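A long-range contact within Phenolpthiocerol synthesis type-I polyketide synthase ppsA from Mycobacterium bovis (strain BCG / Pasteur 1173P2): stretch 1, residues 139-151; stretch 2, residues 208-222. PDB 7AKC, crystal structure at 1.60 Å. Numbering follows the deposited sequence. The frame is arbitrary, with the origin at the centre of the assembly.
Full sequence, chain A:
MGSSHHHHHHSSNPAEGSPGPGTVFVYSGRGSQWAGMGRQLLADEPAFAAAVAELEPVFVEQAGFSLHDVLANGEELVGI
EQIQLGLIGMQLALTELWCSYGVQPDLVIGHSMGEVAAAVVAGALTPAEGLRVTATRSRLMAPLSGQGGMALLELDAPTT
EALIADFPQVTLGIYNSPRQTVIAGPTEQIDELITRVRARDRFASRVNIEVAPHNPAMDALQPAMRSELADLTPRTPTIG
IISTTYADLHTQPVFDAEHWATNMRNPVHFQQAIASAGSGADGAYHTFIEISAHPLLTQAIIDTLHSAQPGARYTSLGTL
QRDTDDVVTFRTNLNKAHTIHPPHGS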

# COMPACT_ATOMS: atom_id res chain seq x y z
N ARG A 139 -1.36 10.92 13.26
CA ARG A 139 -0.93 11.81 14.35
C ARG A 139 0.45 11.34 14.86
O ARG A 139 1.36 12.16 15.02
CB ARG A 139 -2.00 11.82 15.45
CG ARG A 139 -1.56 12.45 16.77
CD ARG A 139 -2.81 12.85 17.57
N LEU A 140 0.64 9.99 14.98
CA LEU A 140 1.94 9.48 15.41
C LEU A 140 3.05 9.70 14.39
O LEU A 140 4.21 9.85 14.76
CB LEU A 140 1.85 7.98 15.69
CG LEU A 140 1.08 7.64 16.97
CD1 LEU A 140 0.86 6.12 17.08
CD2 LEU A 140 1.80 8.19 18.21
N MET A 141 2.69 9.73 13.11
CA MET A 141 3.69 9.85 12.02
C MET A 141 4.02 11.32 11.75
O MET A 141 5.13 11.59 11.32
CB MET A 141 3.14 9.20 10.75
CG MET A 141 3.25 7.69 10.76
SD MET A 141 2.28 6.91 9.45
CE MET A 141 3.37 7.14 8.05
N ALA A 142 3.08 12.23 12.03
CA ALA A 142 3.27 13.62 11.69
C ALA A 142 4.60 14.25 12.16
O ALA A 142 5.18 15.01 11.38
CB ALA A 142 2.09 14.46 12.19
N PRO A 143 5.12 14.00 13.39
CA PRO A 143 6.38 14.66 13.79
C PRO A 143 7.58 14.24 12.90
O PRO A 143 8.60 14.93 12.89
CB PRO A 143 6.56 14.18 15.23
CG PRO A 143 5.16 13.91 15.73
CD PRO A 143 4.56 13.23 14.51
N LEU A 144 7.40 13.23 12.05
CA LEU A 144 8.49 12.75 11.15
C LEU A 144 8.31 13.36 9.76
O LEU A 144 9.04 12.97 8.85
CB LEU A 144 8.45 11.22 11.10
CG LEU A 144 8.66 10.52 12.44
CD1 LEU A 144 8.78 9.02 12.25
CD2 LEU A 144 9.89 11.06 13.14
N SER A 145 7.37 14.29 9.61
CA SER A 145 7.10 14.92 8.33
C SER A 145 8.39 15.48 7.69
O SER A 145 9.17 16.18 8.32
CB SER A 145 6.03 16.01 8.49
OG SER A 145 4.75 15.48 8.82
N GLY A 146 8.63 15.06 6.46
CA GLY A 146 9.76 15.54 5.69
C GLY A 146 11.11 14.88 5.92
O GLY A 146 12.06 15.16 5.19
N GLN A 147 11.23 14.03 6.94
CA GLN A 147 12.52 13.39 7.24
C GLN A 147 12.85 12.24 6.32
O GLN A 147 14.02 12.00 6.02
CB GLN A 147 12.53 12.88 8.71
CG GLN A 147 12.50 14.04 9.69
CD GLN A 147 12.45 13.60 11.14
OE1 GLN A 147 12.89 12.51 11.50
NE2 GLN A 147 11.89 14.48 11.99
N GLY A 148 11.83 11.48 5.94
CA GLY A 148 12.06 10.28 5.12
C GLY A 148 11.53 10.45 3.73
O GLY A 148 10.67 11.30 3.45
N GLY A 149 12.09 9.69 2.82
CA GLY A 149 11.67 9.71 1.44
C GLY A 149 11.64 8.30 0.88
O GLY A 149 11.93 7.34 1.58
N MET A 150 11.11 8.19 -0.32
CA MET A 150 11.05 6.91 -1.02
C MET A 150 11.60 7.07 -2.42
O MET A 150 11.60 8.17 -2.95
CB MET A 150 9.63 6.36 -1.04
CG MET A 150 9.13 6.06 0.37
SD MET A 150 7.42 5.49 0.47
CE MET A 150 7.66 3.83 0.86
N ALA A 151 12.04 5.97 -3.04
CA ALA A 151 12.50 6.05 -4.44
C ALA A 151 12.02 4.81 -5.15
O ALA A 151 12.14 3.71 -4.61
CB ALA A 151 14.02 6.15 -4.53
N ASN A 208 7.59 11.37 -3.79
CA ASN A 208 7.35 12.34 -2.71
C ASN A 208 6.17 11.92 -1.84
O ASN A 208 5.13 11.53 -2.37
CB ASN A 208 7.20 13.77 -3.26
CG ASN A 208 8.46 14.25 -3.95
OD1 ASN A 208 9.59 14.00 -3.50
ND2 ASN A 208 8.30 14.93 -5.07
N ILE A 209 6.34 11.96 -0.50
CA ILE A 209 5.35 11.50 0.49
C ILE A 209 5.48 12.32 1.79
O ILE A 209 6.58 12.70 2.16
CB ILE A 209 5.56 9.97 0.76
CG1 ILE A 209 4.41 9.38 1.57
CG2 ILE A 209 6.94 9.67 1.40
CD1 ILE A 209 4.19 7.80 1.32
N GLU A 210 4.38 12.58 2.49
CA GLU A 210 4.38 13.39 3.72
C GLU A 210 5.32 12.79 4.76
O GLU A 210 6.11 13.53 5.35
CB GLU A 210 2.97 13.56 4.32
CG GLU A 210 2.03 14.45 3.52
CD GLU A 210 1.65 14.05 2.11
OE1 GLU A 210 1.69 12.84 1.77
OE2 GLU A 210 1.27 14.96 1.33
N VAL A 211 5.18 11.48 4.98
CA VAL A 211 6.02 10.72 5.94
C VAL A 211 6.26 9.36 5.30
O VAL A 211 5.31 8.74 4.86
CB VAL A 211 5.37 10.54 7.32
CG1 VAL A 211 6.19 9.64 8.22
CG2 VAL A 211 5.07 11.85 8.02
N ALA A 212 7.51 8.93 5.26
CA ALA A 212 7.84 7.63 4.63
C ALA A 212 7.64 6.50 5.62
O ALA A 212 8.33 6.45 6.63
CB ALA A 212 9.24 7.66 4.09
N PRO A 213 6.71 5.57 5.35
CA PRO A 213 6.56 4.42 6.19
C PRO A 213 7.44 3.28 5.64
O PRO A 213 8.26 3.53 4.81
CB PRO A 213 5.05 4.16 6.08
CG PRO A 213 4.55 4.92 4.86
CD PRO A 213 5.76 5.58 4.24
N HIS A 214 7.27 2.07 6.17
CA HIS A 214 7.96 0.87 5.64
C HIS A 214 9.48 0.99 5.74
O HIS A 214 10.17 0.54 4.82
CB HIS A 214 7.42 0.49 4.26
CG HIS A 214 5.95 0.67 4.21
ND1 HIS A 214 5.11 -0.02 5.04
CD2 HIS A 214 5.18 1.50 3.49
CE1 HIS A 214 3.87 0.35 4.81
NE2 HIS A 214 3.90 1.28 3.88
N ASN A 215 9.95 1.52 6.86
CA ASN A 215 11.41 1.68 7.10
C ASN A 215 11.65 1.77 8.61
O ASN A 215 10.68 1.98 9.33
CB ASN A 215 11.98 2.81 6.24
CG ASN A 215 11.57 4.18 6.73
OD1 ASN A 215 12.24 4.76 7.58
ND2 ASN A 215 10.49 4.71 6.20
N PRO A 216 12.89 1.61 9.10
CA PRO A 216 13.16 1.60 10.54
C PRO A 216 12.71 2.82 11.36
O PRO A 216 12.63 2.71 12.54
CB PRO A 216 14.69 1.47 10.61
CG PRO A 216 15.03 0.71 9.37
CD PRO A 216 14.10 1.29 8.34
N ALA A 217 12.42 3.93 10.70
CA ALA A 217 11.93 5.13 11.41
C ALA A 217 10.55 4.85 12.03
O ALA A 217 10.17 5.56 12.95
CB ALA A 217 11.87 6.29 10.48
N MET A 218 9.85 3.86 11.51
CA MET A 218 8.52 3.49 12.06
C MET A 218 8.65 2.64 13.34
O MET A 218 7.65 2.53 14.05
CB MET A 218 7.70 2.74 11.01
CG MET A 218 7.52 3.53 9.74
SD MET A 218 6.42 4.94 9.98
CE MET A 218 7.58 6.31 9.87
N ASP A 219 9.81 2.07 13.62
CA ASP A 219 9.95 1.18 14.80
C ASP A 219 9.53 1.93 16.06
O ASP A 219 8.79 1.37 16.86
CB ASP A 219 11.40 0.75 15.00
CG ASP A 219 11.96 -0.16 13.93
OD1 ASP A 219 11.16 -0.74 13.20
OD2 ASP A 219 13.18 -0.29 13.87
N ALA A 220 9.96 3.18 16.18
CA ALA A 220 9.69 3.96 17.41
C ALA A 220 8.21 4.30 17.60
O ALA A 220 7.86 4.63 18.71
CB ALA A 220 10.54 5.20 17.42
N LEU A 221 7.39 4.21 16.55
CA LEU A 221 5.94 4.53 16.64
C LEU A 221 5.10 3.28 16.94
O LEU A 221 3.91 3.44 17.22
CB LEU A 221 5.47 5.16 15.32
CG LEU A 221 6.34 6.28 14.75
CD1 LEU A 221 5.75 6.77 13.45
CD2 LEU A 221 6.46 7.43 15.74
N GLN A 222 5.71 2.10 16.89
CA GLN A 222 4.92 0.85 17.07
C GLN A 222 4.41 0.74 18.52
O GLN A 222 3.25 0.37 18.64
CB GLN A 222 5.72 -0.37 16.62
CG GLN A 222 6.05 -0.39 15.14
CD GLN A 222 6.83 -1.64 14.80
OE1 GLN A 222 7.87 -1.92 15.39
NE2 GLN A 222 6.31 -2.41 13.87
O HOH W 1 9.32 10.88 7.07
O HOH W 2 8.69 12.95 4.30

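How does stretch 2 enter the contact? The CA-to-CB bond of Ile 209 points toward stretch 1, and its CD1 lies 4.1 Å from SD of Met 150. Glu 210 contributes backbone instead: its O accepts the one direct hydrogen bond between the stretches, from Gly 146 N at 3.2 Å. Gly 146 has a positive phi, which favours glycine.

What does Val 211 fill? Its branched side chain is buried against the turn of stretch 1, with CG2 3.3 Å from Met 141 O and CG1 4.0 Å from Leu 144 CB.

Why do small residues meet at Ala 212? Its CB lies 3.6 Å from Gly 148 C, and a CB on Gly 148 would sit 3.1 Å from Ala 212 CB, which is tight; glycine, lacking one, leaves room for the methyl. Water 1 completes the join, accepting from Ala 212 N (3.2 Å) and Gly 148 N (2.8 Å) and donating to Leu 144 O (2.8 Å).

What does the rest of the stretch pack against? Flexible methionines and leucines give an apolar surface. Pro 213 CB packs 3.9 Å from Met 141 CE. The 3-10 segment brings Met 218 CE to 3.8 Å from Leu 144 CD1. Leu 221 follows, its CD1 3.8 Å from Met 141 CG.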